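PDB 1YT8: thiosulfate sulfurtransferase from Pseudomonas aeruginosa, which probably transfers sulfur from thiosulfate to cyanide through a chain of repeated rhodanese-like domains. Local coordinates for residues Phe398-Ser401 with Ala402-Ala405. Sequence-based numbering, arbitrary orientation.
Sequences FTAS and ANYA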
ATOM      1  N   PHE A 398     -16.931  12.987   2.546  1.00 13.86           N
ATOM      2  CA  PHE A 398     -16.371  11.667   2.828  1.00 14.17           C
ATOM      3  C   PHE A 398     -14.927  11.459   2.372  1.00 16.20           C
ATOM      4  O   PHE A 398     -14.360  10.380   2.580  1.00 16.42           O
ATOM      5  CB  PHE A 398     -17.261  10.594   2.191  1.00 15.21           C
ATOM      6  CG  PHE A 398     -18.602  10.452   2.854  1.00 15.76           C
ATOM      7  CD1 PHE A 398     -18.807   9.495   3.842  1.00 15.15           C
ATOM      8  CD2 PHE A 398     -19.648  11.306   2.521  1.00 16.00           C
ATOM      9  CE1 PHE A 398     -20.035   9.389   4.491  1.00 15.75           C
ATOM     10  CE2 PHE A 398     -20.882  11.209   3.168  1.00 16.00           C
ATOM     11  CZ  PHE A 398     -21.074  10.250   4.153  1.00 15.69           C
ATOM     12  N   THR A 399     -14.329  12.468   1.743  1.00 16.43           N
ATOM     13  CA  THR A 399     -12.946  12.330   1.288  1.00 16.41           C
ATOM     14  C   THR A 399     -12.033  12.168   2.507  1.00 17.63           C
ATOM     15  O   THR A 399     -12.455  12.401   3.636  1.00 16.86           O
ATOM     16  CB  THR A 399     -12.494  13.560   0.467  1.00 16.96           C
ATOM     17  OG1 THR A 399     -11.259  13.266  -0.198  1.00 18.84           O
ATOM     18  CG2 THR A 399     -12.294  14.765   1.371  1.00 15.93           C
ATOM     19  N   ALA A 400     -10.785  11.768   2.282  1.00 17.02           N
ATOM     20  CA  ALA A 400      -9.845  11.587   3.387  1.00 16.67           C
ATOM     21  C   ALA A 400      -9.678  12.904   4.140  1.00 16.98           C
ATOM     22  O   ALA A 400      -9.674  13.977   3.528  1.00 15.83           O
ATOM     23  CB  ALA A 400      -8.497  11.109   2.856  1.00 18.74           C
ATOM     24  N   SER A 401      -9.540  12.824   5.462  1.00 15.77           N
ATOM     25  CA  SER A 401      -9.399  14.028   6.277  1.00 18.59           C
ATOM     26  C   SER A 401      -8.270  14.926   5.786  1.00 18.78           C
ATOM     27  O   SER A 401      -8.376  16.153   5.853  1.00 17.72           O
ATOM     28  CB  SER A 401      -9.186  13.670   7.758  1.00 17.99           C
ATOM     29  OG  SER A 401      -7.940  13.037   7.982  1.00 18.57           O
ATOM     30  N   ALA A 402      -7.191  14.323   5.292  1.00 19.23           N
ATOM     31  CA  ALA A 402      -6.066  15.107   4.786  1.00 19.62           C
ATOM     32  C   ALA A 402      -6.505  15.938   3.576  1.00 19.83           C
ATOM     33  O   ALA A 402      -6.114  17.099   3.442  1.00 20.19           O
ATOM     34  CB  ALA A 402      -4.904  14.187   4.403  1.00 19.90           C
ATOM     35  N   ASN A 403      -7.314  15.342   2.704  1.00 18.55           N
ATOM     36  CA  ASN A 403      -7.810  16.040   1.517  1.00 20.65           C
ATOM     37  C   ASN A 403      -8.765  17.153   1.923  1.00 19.53           C
ATOM     38  O   ASN A 403      -8.738  18.248   1.362  1.00 19.94           O
ATOM     39  CB  ASN A 403      -8.544  15.078   0.576  1.00 21.38           C
ATOM     40  CG  ASN A 403      -7.638  13.999   0.020  1.00 26.49           C
ATOM     41  OD1 ASN A 403      -6.467  14.243  -0.266  1.00 27.41           O
ATOM     42  ND2 ASN A 403      -8.185  12.799  -0.156  1.00 26.00           N
ATOM     43  N   TYR A 404      -9.619  16.858   2.898  1.00 18.50           N
ATOM     44  CA  TYR A 404     -10.585  17.828   3.395  1.00 18.19           C
ATOM     45  C   TYR A 404      -9.875  19.089   3.896  1.00 18.53           C
ATOM     46  O   TYR A 404     -10.248  20.203   3.535  1.00 18.59           O
ATOM     47  CB  TYR A 404     -11.404  17.205   4.530  1.00 17.82           C
ATOM     48  CG  TYR A 404     -12.322  18.176   5.233  1.00 17.21           C
ATOM     49  CD1 TYR A 404     -13.567  18.512   4.697  1.00 18.15           C
ATOM     50  CD2 TYR A 404     -11.940  18.769   6.434  1.00 17.80           C
ATOM     51  CE1 TYR A 404     -14.413  19.420   5.351  1.00 18.53           C
ATOM     52  CE2 TYR A 404     -12.771  19.678   7.090  1.00 18.26           C
ATOM     53  CZ  TYR A 404     -14.002  19.996   6.546  1.00 18.59           C
ATOM     54  OH  TYR A 404     -14.815  20.885   7.208  1.00 16.34           O
ATOM     55  N   ALA A 405      -8.849  18.903   4.721  1.00 17.15           N
ATOM     56  CA  ALA A 405      -8.085  20.017   5.279  1.00 17.30           C
ATOM     57  C   ALA A 405      -7.432  20.867   4.198  1.00 18.92           C
ATOM     58  O   ALA A 405      -7.198  22.061   4.389  1.00 19.42           O
ATOM     59  CB  ALA A 405      -7.016  19.485   6.238  1.00 18.42           C
TER
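Ala400 and Tyr404 are joined through their backbones at the point where an extended loop turns into a helix. The evidence is in the torsions: Thr399 and Ala400 have extended backbones, whereas Ser401 onward is helical. Tyr404 N bonds Ala400 O at 2.9 Å, and Asn403 N adds a weak, bent bond to the same oxygen at 2.8 Å. Next along the chain, Ala405 N reaches Ser401 O at 3.0 Å. Two successive i to i+4 bonds thus start the first helical turn, with Ala400 at the N-cap position.

Alanine has no polar side chain with which to cap, and the one side-chain hydrogen bond between the segments lies a residue earlier. Asn403 ND2 donates to Thr399 OG1 over 3.1 Å, at an N-H...O angle of 147°, with the hydroxyl oxygen 19° out of the amide plane. Thr399 presents that oxygen because OG1 lies opposite its own backbone N (chi1 -168°). Its methyl CG2 instead rests 4.1 Å from Tyr404 CB, while the Ala400 methyl CB lies over the amide face, 3.5 Å from Asn403 ND2, on the side opposite the one to which OG1 is displaced.

The Tyr404 ring leads away from the loop, stacks on His408 and bonds through OH to Ala412 O and Leu481 N; Ser401 OG bonds Asp488. The turn connects strand 393-397, an inner strand of the parallel sheet of this rhodanese-like domain, to helix 401-406, with Phe398 packed against helix 441-454 and Thr399 O bonded to Trp414 NE1 on strand 413-414, at one edge of that sheet.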